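Local coordinates for protein dihydrodipicolinate synthase (Aquifex aeolicus, PDB 2EHH) that probably catalyses the condensation of pyruvate with aspartate beta-semialdehyde through a Schiff-base intermediate, a step of lysine biosynthesis, at residues Asn25-His30 and Glu60-Arg65; Val18-Leu23 and His55-Glu60; Thr35-Val40 and Lys71-Thr76. All blocks are in the same frame, centred on the assembly; numbering follows the deposited sequence.

Interaction 1. Residues Asn25-His30 and Glu60-Arg65; sequences NLIEFH and EFAVKR
Ile-27 and Arg-65 mark the nearest approach of the backbones of segments 25-30 and 60-65, their CA atoms 7.3 Å apart. The helical axes pass 10.4 Å from each other, and their N-to-C directions cross at -45°, so the two helices run broadly the same way and are bridged by side chains. Ile-27 does most of the bridging. Its CB points at the other helix, and a fully extended second torsion (chi2 -180°) carries CD1 outward. Ile-27 CD1 lies 3.7 Å from Ala-62 CA and 3.8 Å from Arg-65 CB; Phe-61 CE2 is a looser neighbour. Ala-62 suits its place because a one-carbon side chain lets the isoleucine tip come right down to the helix backbone.

Both segments belong to helices of the outer layer of a TIM barrel, 20-31 and 52-66, which lie side by side around the parallel strands. Ala-62 also faces inward, touching Val-40 and Val-72 of those strands, whereas Glu-28 and Arg-65 lie at the more solvent-accessible border.

Arg-65 serves in two ways. Its first carbon packs against Ile-27, and further along Arg-65 CG sits 3.3 Å above one face of Phe-61, toward the rim. The chain is bent at chi2 and chi3, and Phe-61 CZ lies in plane at the guanidinium edge. Glu-28 OE1 approaches Arg-65 NH2 at 3.9 Å, a long salt bridge: the oxygen stands clear of the plane of the guanidinium, and the attraction is one of charge without a directed bond. The same carboxylate oxygen forms a salt bridge with Arg-69, which also donates a hydrogen bond to Arg-65 O and thus ties the glutamate to the end of the second helix.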
loop_
_atom_site.group_PDB
_atom_site.type_symbol
_atom_site.label_atom_id
_atom_site.label_comp_id
_atom_site.label_asym_id
_atom_site.label_seq_id
_atom_site.Cartn_x
_atom_site.Cartn_y
_atom_site.Cartn_z
ATOM N N ASN A 25 12.731 36.899 14.554
ATOM C CA ASN A 25 13.642 36.299 15.522
ATOM C C ASN A 25 14.032 34.882 15.113
ATOM O O ASN A 25 15.136 34.420 15.400
ATOM C CB ASN A 25 13.008 36.303 16.910
ATOM C CG ASN A 25 12.952 37.699 17.511
ATOM O OD1 ASN A 25 12.296 38.590 16.978
ATOM N ND2 ASN A 25 13.652 37.893 18.619
ATOM N N LEU A 26 13.117 34.201 14.436
ATOM C CA LEU A 26 13.357 32.845 13.959
ATOM C C LEU A 26 14.474 32.922 12.912
ATOM O O LEU A 26 15.370 32.077 12.869
ATOM C CB LEU A 26 12.072 32.296 13.333
ATOM C CG LEU A 26 11.461 30.979 13.822
ATOM C CD1 LEU A 26 11.592 30.834 15.331
ATOM C CD2 LEU A 26 9.993 30.939 13.383
ATOM N N ILE A 27 14.420 33.950 12.070
ATOM C CA ILE A 27 15.434 34.126 11.041
ATOM C C ILE A 27 16.810 34.372 11.662
ATOM O O ILE A 27 17.799 33.779 11.240
ATOM C CB ILE A 27 15.058 35.284 10.094
ATOM C CG1 ILE A 27 13.811 34.890 9.294
ATOM C CG2 ILE A 27 16.216 35.601 9.156
ATOM C CD1 ILE A 27 13.328 35.941 8.312
ATOM N N GLU A 28 16.867 35.238 12.668
ATOM C CA GLU A 28 18.129 35.535 13.344
ATOM C C GLU A 28 18.639 34.272 14.031
ATOM O O GLU A 28 19.840 34.004 14.061
ATOM C CB GLU A 28 17.918 36.644 14.380
ATOM C CG GLU A 28 17.409 37.943 13.778
ATOM C CD GLU A 28 18.411 38.577 12.828
ATOM O OE1 GLU A 28 17.979 39.333 11.935
ATOM O OE2 GLU A 28 19.626 38.329 12.978
ATOM N N PHE A 29 17.711 33.502 14.588
ATOM C CA PHE A 29 18.041 32.253 15.266
ATOM C C PHE A 29 18.862 31.367 14.330
ATOM O O PHE A 29 19.893 30.813 14.721
ATOM C CB PHE A 29 16.745 31.540 15.672
ATOM C CG PHE A 29 16.948 30.188 16.307
ATOM C CD1 PHE A 29 17.646 30.055 17.504
ATOM C CD2 PHE A 29 16.397 29.049 15.724
ATOM C CE1 PHE A 29 17.786 28.808 18.114
ATOM C CE2 PHE A 29 16.531 27.799 16.325
ATOM C CZ PHE A 29 17.225 27.676 17.523
ATOM N N HIS A 30 18.414 31.241 13.086
ATOM C CA HIS A 30 19.128 30.400 12.136
ATOM C C HIS A 30 20.410 31.011 11.603
ATOM O O HIS A 30 21.355 30.292 11.287
ATOM C CB HIS A 30 18.202 29.988 10.993
ATOM C CG HIS A 30 17.223 28.933 11.398
ATOM N ND1 HIS A 30 15.933 29.223 11.782
ATOM C CD2 HIS A 30 17.392 27.607 11.612
ATOM C CE1 HIS A 30 15.349 28.121 12.220
ATOM N NE2 HIS A 30 16.213 27.127 12.129
ATOM N N GLU A 60 8.681 38.173 0.935
ATOM C CA GLU A 60 9.297 39.488 0.833
ATOM C C GLU A 60 9.967 39.868 2.156
ATOM O O GLU A 60 11.083 40.393 2.176
ATOM C CB GLU A 60 8.231 40.509 0.441
ATOM C CG GLU A 60 8.722 41.928 0.312
ATOM C CD GLU A 60 7.668 42.837 -0.290
ATOM O OE1 GLU A 60 6.521 42.828 0.210
ATOM O OE2 GLU A 60 7.989 43.558 -1.258
ATOM N N PHE A 61 9.288 39.578 3.261
ATOM C CA PHE A 61 9.807 39.874 4.595
ATOM C C PHE A 61 11.074 39.074 4.918
ATOM O O PHE A 61 12.049 39.613 5.442
ATOM C CB PHE A 61 8.742 39.562 5.650
ATOM C CG PHE A 61 9.215 39.738 7.065
ATOM C CD1 PHE A 61 9.282 41.003 7.638
ATOM C CD2 PHE A 61 9.611 38.641 7.822
ATOM C CE1 PHE A 61 9.734 41.171 8.946
ATOM C CE2 PHE A 61 10.064 38.799 9.130
ATOM C CZ PHE A 61 10.125 40.065 9.693
ATOM N N ALA A 62 11.047 37.779 4.617
ATOM C CA ALA A 62 12.189 36.911 4.891
ATOM C C ALA A 62 13.422 37.356 4.115
ATOM O O ALA A 62 14.525 37.370 4.653
ATOM C CB ALA A 62 11.848 35.463 4.544
ATOM N N VAL A 63 13.234 37.710 2.848
ATOM C CA VAL A 63 14.349 38.151 2.023
ATOM C C VAL A 63 14.975 39.406 2.624
ATOM O O VAL A 63 16.199 39.502 2.741
ATOM C CB VAL A 63 13.893 38.433 0.569
ATOM C CG1 VAL A 63 15.016 39.106 -0.221
ATOM C CG2 VAL A 63 13.493 37.128 -0.106
ATOM N N LYS A 64 14.135 40.360 3.019
ATOM C CA LYS A 64 14.620 41.602 3.615
ATOM C C LYS A 64 15.351 41.369 4.932
ATOM O O LYS A 64 16.411 41.944 5.166
ATOM C CB LYS A 64 13.460 42.574 3.858
ATOM C CG LYS A 64 12.903 43.233 2.608
ATOM C CD LYS A 64 11.751 44.165 2.963
ATOM C CE LYS A 64 11.308 45.004 1.770
ATOM N NZ LYS A 64 10.879 44.175 0.611
ATOM N N ARG A 65 14.790 40.531 5.798
ATOM C CA ARG A 65 15.423 40.272 7.082
ATOM C C ARG A 65 16.715 39.481 6.952
ATOM O O ARG A 65 17.744 39.881 7.498
ATOM C CB ARG A 65 14.467 39.540 8.028
ATOM C CG ARG A 65 13.189 40.303 8.355
ATOM C CD ARG A 65 13.435 41.794 8.594
ATOM N NE ARG A 65 14.437 42.071 9.622
ATOM C CZ ARG A 65 14.271 41.847 10.922
ATOM N NH1 ARG A 65 13.133 41.334 11.379
ATOM N NH2 ARG A 65 15.244 42.154 11.771
#

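Interaction 2. Residues Val18-Leu23 and His55-Glu60; sequences VDYEAL and HEKVIE
Lys-57 brings its ammonium over one face of the Tyr-20 ring: NZ stands 4.4 Å from the ring centroid and 17° off the normal, a cation-pi contact. Two bends shape the lysine for this. CG is anti to the backbone N (chi1 -172°), and the kink at chi2 followed by another at chi4 turns the chain back, so that NZ hangs above the ring while the lower part of the side chain passes the phenol end. There Lys-57 CG comes unusually close to Tyr-20 OH, 3.0 Å. A long lysine suits this exposed position, since its carbons can pack while its charge meets both solvent and ring electrons.

Tyr-20 CG lies anti to its own carbonyl carbon, and the ring extends toward helix 52-66. Val-18 CG1 lies 3.5 Å above the opposite ring face, offset toward the rim, so the phenol is held between an aliphatic methyl and the ammonium. Deeper in, Val-58 spreads its two methyls between different partners. Val-58 CG2 meets Val-18 CG1 at 4.0 Å and Tyr-20 OH at 3.9 Å; Val-58 CG1 meets Leu-23 CD1, also at 3.9 Å. A branched valine thereby fills a buried place where three side chains converge.

Asp-19 caps the start of helix 20-31, its OD1 accepting from Ala-22 N at 3.2 Å, from above the carboxylate plane; from that first turn Tyr-20 and Leu-23 point toward helix 52-66. Val-18 ends the short strand 17-18, and Val-58 packs inward on Cys-41, just past strand 37-40. Next to the contact, the Tyr-20 and Phe-61 rings meet edge-to-face, while Glu-56 O accepts a hydrogen bond from His-90 of the adjoining helix 81-93.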
loop_
_atom_site.group_PDB
_atom_site.type_symbol
_atom_site.label_atom_id
_atom_site.label_comp_id
_atom_site.label_asym_id
_atom_site.label_seq_id
_atom_site.Cartn_x
_atom_site.Cartn_y
_atom_site.Cartn_z
ATOM N N VAL A 18 -0.098 36.627 10.820
ATOM C CA VAL A 18 1.291 36.187 10.792
ATOM C C VAL A 18 2.059 37.019 11.818
ATOM O O VAL A 18 1.981 38.249 11.805
ATOM C CB VAL A 18 1.926 36.396 9.401
ATOM C CG1 VAL A 18 3.427 36.145 9.474
ATOM C CG2 VAL A 18 1.282 35.461 8.390
ATOM N N ASP A 19 2.789 36.341 12.700
ATOM C CA ASP A 19 3.578 36.986 13.755
ATOM C C ASP A 19 4.969 37.339 13.216
ATOM O O ASP A 19 5.920 36.571 13.372
ATOM C CB ASP A 19 3.706 36.033 14.946
ATOM C CG ASP A 19 4.345 36.682 16.161
ATOM O OD1 ASP A 19 4.958 37.761 16.024
ATOM O OD2 ASP A 19 4.243 36.096 17.258
ATOM N N TYR A 20 5.083 38.508 12.594
ATOM C CA TYR A 20 6.343 38.942 12.009
ATOM C C TYR A 20 7.518 39.142 12.958
ATOM O O TYR A 20 8.662 38.909 12.574
ATOM C CB TYR A 20 6.105 40.197 11.170
ATOM C CG TYR A 20 5.346 39.874 9.908
ATOM C CD1 TYR A 20 5.977 39.239 8.839
ATOM C CD2 TYR A 20 3.976 40.120 9.813
ATOM C CE1 TYR A 20 5.263 38.851 7.709
ATOM C CE2 TYR A 20 3.253 39.733 8.691
ATOM C CZ TYR A 20 3.902 39.097 7.643
ATOM O OH TYR A 20 3.189 38.697 6.540
ATOM N N GLU A 21 7.264 39.564 14.191
ATOM C CA GLU A 21 8.376 39.744 15.115
ATOM C C GLU A 21 8.960 38.379 15.475
ATOM O O GLU A 21 10.172 38.230 15.618
ATOM C CB GLU A 21 7.927 40.505 16.367
ATOM C CG GLU A 21 6.772 39.892 17.121
ATOM C CD GLU A 21 6.121 40.887 18.071
ATOM O OE1 GLU A 21 5.524 41.873 17.577
ATOM O OE2 GLU A 21 6.212 40.689 19.304
ATOM N N ALA A 22 8.100 37.375 15.599
ATOM C CA ALA A 22 8.567 36.027 15.915
ATOM C C ALA A 22 9.298 35.446 14.703
ATOM O O ALA A 22 10.311 34.763 14.847
ATOM C CB ALA A 22 7.391 35.135 16.298
ATOM N N LEU A 23 8.778 35.722 13.511
ATOM C CA LEU A 23 9.390 35.225 12.280
ATOM C C LEU A 23 10.776 35.849 12.169
ATOM O O LEU A 23 11.747 35.177 11.832
ATOM C CB LEU A 23 8.542 35.618 11.064
ATOM C CG LEU A 23 8.737 34.858 9.744
ATOM C CD1 LEU A 23 7.881 35.504 8.666
ATOM C CD2 LEU A 23 10.186 34.866 9.322
ATOM N N HIS A 55 1.526 34.791 1.705
ATOM C CA HIS A 55 2.650 34.095 1.084
ATOM C C HIS A 55 3.650 35.111 0.552
ATOM O O HIS A 55 4.844 35.028 0.830
ATOM C CB HIS A 55 2.196 33.230 -0.098
ATOM C CG HIS A 55 1.954 31.794 0.245
ATOM N ND1 HIS A 55 0.834 31.368 0.928
ATOM C CD2 HIS A 55 2.673 30.679 -0.030
ATOM C CE1 HIS A 55 0.872 30.054 1.056
ATOM N NE2 HIS A 55 1.978 29.611 0.484
ATOM N N GLU A 56 3.163 36.068 -0.233
ATOM C CA GLU A 56 4.060 37.062 -0.798
ATOM C C GLU A 56 4.661 37.988 0.253
ATOM O O GLU A 56 5.814 38.397 0.130
ATOM C CB GLU A 56 3.357 37.856 -1.911
ATOM C CG GLU A 56 2.061 38.535 -1.544
ATOM C CD GLU A 56 1.270 38.951 -2.780
ATOM O OE1 GLU A 56 1.854 38.979 -3.888
ATOM O OE2 GLU A 56 0.065 39.253 -2.643
ATOM N N LYS A 57 3.902 38.289 1.302
ATOM C CA LYS A 57 4.394 39.162 2.365
ATOM C C LYS A 57 5.489 38.465 3.184
ATOM O O LYS A 57 6.497 39.079 3.547
ATOM C CB LYS A 57 3.244 39.572 3.285
ATOM C CG LYS A 57 3.598 40.632 4.325
ATOM C CD LYS A 57 3.944 41.973 3.681
ATOM C CE LYS A 57 4.073 43.081 4.724
ATOM N NZ LYS A 57 5.020 42.739 5.827
ATOM N N VAL A 58 5.289 37.185 3.477
ATOM C CA VAL A 58 6.272 36.429 4.246
ATOM C C VAL A 58 7.567 36.258 3.459
ATOM O O VAL A 58 8.659 36.395 4.011
ATOM C CB VAL A 58 5.722 35.039 4.646
ATOM C CG1 VAL A 58 6.855 34.131 5.111
ATOM C CG2 VAL A 58 4.700 35.203 5.765
ATOM N N ILE A 59 7.445 35.957 2.171
ATOM C CA ILE A 59 8.616 35.780 1.328
ATOM C C ILE A 59 9.390 37.098 1.253
ATOM O O ILE A 59 10.598 37.144 1.487
ATOM C CB ILE A 59 8.214 35.335 -0.094
ATOM C CG1 ILE A 59 7.556 33.950 -0.037
ATOM C CG2 ILE A 59 9.442 35.293 -1.002
ATOM C CD1 ILE A 59 6.903 33.519 -1.350
ATOM N N GLU A 60 8.681 38.173 0.935
ATOM C CA GLU A 60 9.297 39.488 0.833
ATOM C C GLU A 60 9.967 39.868 2.156
ATOM O O GLU A 60 11.083 40.393 2.176
ATOM C CB GLU A 60 8.231 40.509 0.441
ATOM C CG GLU A 60 8.722 41.928 0.312
ATOM C CD GLU A 60 7.668 42.837 -0.290
ATOM O OE1 GLU A 60 6.521 42.828 0.210
ATOM O OE2 GLU A 60 7.989 43.558 -1.258
#

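Interaction 3. Residues Thr35-Val40 and Lys71-Thr76; sequences TDAILV and KVIAGT
Ala-37 pairs with Lys-71 and Leu-39 with Ile-73 on one face of two parallel strands, 37-40 and 71-75, the second and third staves of the TIM barrel. Together with helix 52-66 they form a beta-alpha-beta unit. The facing side chains alternate: Ile-38, Val-40, Val-72 and Ala-74 turn the other way, toward the helix layer, where Val-72 meets Val-63 and Ala-66.

Ala-37, Leu-39 and Ile-73 look into the barrel, with Lys-71 at its rim. Leu-39 CG is anti to the backbone N (chi1 160°), and Leu-39 CD1 swings across to the partner strand, 4.0 Å from Ile-73 CG2 and 3.6 Å from Ile-73 O. Both residues also touch Leu-100 of the next strand. Leu-39 thus contributes apolar lining close to the predicted Schiff-base lysine, Lys-161, and to Ile-203, a predicted pyruvate-binding residue. At the barrel end the backbones run close, and Ala-37 CB is tight against Lys-71 CB, 3.5 Å away; alanine adds no further atoms to the crowding, and the rest of the lysine leads off to solvent.

On the other face Val-40 CG2 and Val-72 CG1 make a looser apolar contact, and beta-branched residues suit the extended backbone of both strands. Ala-74 is small enough for Ile-59 of the covering helix to approach.

Ile-38 and Val-40 each donate and accept, bonding to alternate residues of the other strand, as in any parallel sheet. Ile-73 N reaches Ile-38 O at 2.8 Å with an almost linear N-H...O (178°). At the far end Gly-75 N donates to Val-40 O at 2.9 Å, almost along the C=O axis.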
loop_
_atom_site.group_PDB
_atom_site.type_symbol
_atom_site.label_atom_id
_atom_site.label_comp_id
_atom_site.label_asym_id
_atom_site.label_seq_id
_atom_site.Cartn_x
_atom_site.Cartn_y
_atom_site.Cartn_z
ATOM N N THR A 35 22.656 27.521 10.150
ATOM C CA THR A 35 21.773 27.031 9.095
ATOM C C THR A 35 22.163 27.659 7.753
ATOM O O THR A 35 22.423 28.859 7.669
ATOM C CB THR A 35 20.300 27.336 9.432
ATOM O OG1 THR A 35 20.000 26.807 10.730
ATOM C CG2 THR A 35 19.367 26.686 8.415
ATOM N N ASP A 36 22.214 26.841 6.705
ATOM C CA ASP A 36 22.608 27.319 5.385
ATOM C C ASP A 36 21.520 28.077 4.636
ATOM O O ASP A 36 21.806 29.023 3.899
ATOM C CB ASP A 36 23.098 26.145 4.536
ATOM C CG ASP A 36 24.330 25.488 5.118
ATOM O OD1 ASP A 36 25.373 26.169 5.218
ATOM O OD2 ASP A 36 24.261 24.294 5.484
ATOM N N ALA A 37 20.269 27.670 4.823
ATOM C CA ALA A 37 19.174 28.334 4.139
ATOM C C ALA A 37 17.853 28.131 4.852
ATOM O O ALA A 37 17.678 27.179 5.612
ATOM C CB ALA A 37 19.073 27.818 2.709
ATOM N N ILE A 38 16.920 29.036 4.593
ATOM C CA ILE A 38 15.606 28.952 5.197
ATOM C C ILE A 38 14.563 28.829 4.103
ATOM O O ILE A 38 14.594 29.559 3.110
ATOM C CB ILE A 38 15.281 30.204 6.045
ATOM C CG1 ILE A 38 16.278 30.328 7.197
ATOM C CG2 ILE A 38 13.865 30.106 6.600
ATOM C CD1 ILE A 38 16.048 31.540 8.069
ATOM N N LEU A 39 13.661 27.873 4.279
ATOM C CA LEU A 39 12.566 27.663 3.346
ATOM C C LEU A 39 11.341 28.229 4.039
ATOM O O LEU A 39 10.955 27.750 5.107
ATOM C CB LEU A 39 12.345 26.170 3.084
ATOM C CG LEU A 39 10.966 25.792 2.531
ATOM C CD1 LEU A 39 10.791 26.369 1.138
ATOM C CD2 LEU A 39 10.816 24.276 2.509
ATOM N N VAL A 40 10.743 29.259 3.452
ATOM C CA VAL A 40 9.551 29.855 4.040
ATOM C C VAL A 40 8.321 29.516 3.203
ATOM O O VAL A 40 8.409 29.352 1.988
ATOM C CB VAL A 40 9.684 31.393 4.154
ATOM C CG1 VAL A 40 10.795 31.741 5.128
ATOM C CG2 VAL A 40 9.974 31.996 2.788
ATOM N N LYS A 71 20.655 31.875 2.721
ATOM C CA LYS A 71 19.788 31.758 1.558
ATOM C C LYS A 71 18.319 31.696 1.969
ATOM O O LYS A 71 17.976 31.222 3.055
ATOM C CB LYS A 71 20.146 30.509 0.751
ATOM C CG LYS A 71 21.559 30.494 0.185
ATOM C CD LYS A 71 21.759 31.581 -0.854
ATOM C CE LYS A 71 23.066 31.380 -1.615
ATOM N NZ LYS A 71 23.091 30.078 -2.354
ATOM N N VAL A 72 17.459 32.196 1.092
ATOM C CA VAL A 72 16.030 32.185 1.337
ATOM C C VAL A 72 15.368 31.495 0.161
ATOM O O VAL A 72 15.501 31.933 -0.982
ATOM C CB VAL A 72 15.445 33.610 1.474
ATOM C CG1 VAL A 72 13.929 33.531 1.637
ATOM C CG2 VAL A 72 16.065 34.319 2.673
ATOM N N ILE A 73 14.685 30.393 0.455
ATOM C CA ILE A 73 13.967 29.625 -0.553
ATOM C C ILE A 73 12.480 29.821 -0.271
ATOM O O ILE A 73 12.030 29.704 0.870
ATOM C CB ILE A 73 14.304 28.116 -0.457
ATOM C CG1 ILE A 73 15.819 27.909 -0.591
ATOM C CG2 ILE A 73 13.582 27.351 -1.555
ATOM C CD1 ILE A 73 16.279 26.474 -0.347
ATOM N N ALA A 74 11.712 30.117 -1.307
ATOM C CA ALA A 74 10.289 30.343 -1.128
ATOM C C ALA A 74 9.418 29.216 -1.669
ATOM O O ALA A 74 9.633 28.728 -2.779
ATOM C CB ALA A 74 9.890 31.656 -1.786
ATOM N N GLY A 75 8.441 28.803 -0.866
ATOM C CA GLY A 75 7.514 27.777 -1.299
ATOM C C GLY A 75 6.539 28.538 -2.174
ATOM O O GLY A 75 5.821 29.408 -1.681
ATOM N N THR A 76 6.509 28.224 -3.464
ATOM C CA THR A 76 5.647 28.944 -4.390
ATOM C C THR A 76 4.690 28.088 -5.210
ATOM O O THR A 76 4.002 28.604 -6.087
ATOM C CB THR A 76 6.497 29.755 -5.385
ATOM O OG1 THR A 76 7.275 28.854 -6.182
ATOM C CG2 THR A 76 7.431 30.693 -4.646
#

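Interactions 1 and 2 join the same two elements, helices 20-31 and 52-66, at successive levels of the barrel's outer layer, with Phe-61 packing on Tyr-20 and Leu-23 between them. Interaction 3 lies deeper, nearer the centre of the chain, and joins the strands that flank helix 52-66 in sequence. Its chemistry is that of backbone hydrogen bonds between strands whose side chains are mostly buried and apolar, whereas neither pair of helical segments has a hydrogen bond across it: apolar contacts inside, and charges at the outer border, a long ion pair in one and a cation-pi contact in the other. Ala-62, Val-58 and Ile-59 link the layers by resting on Val-40.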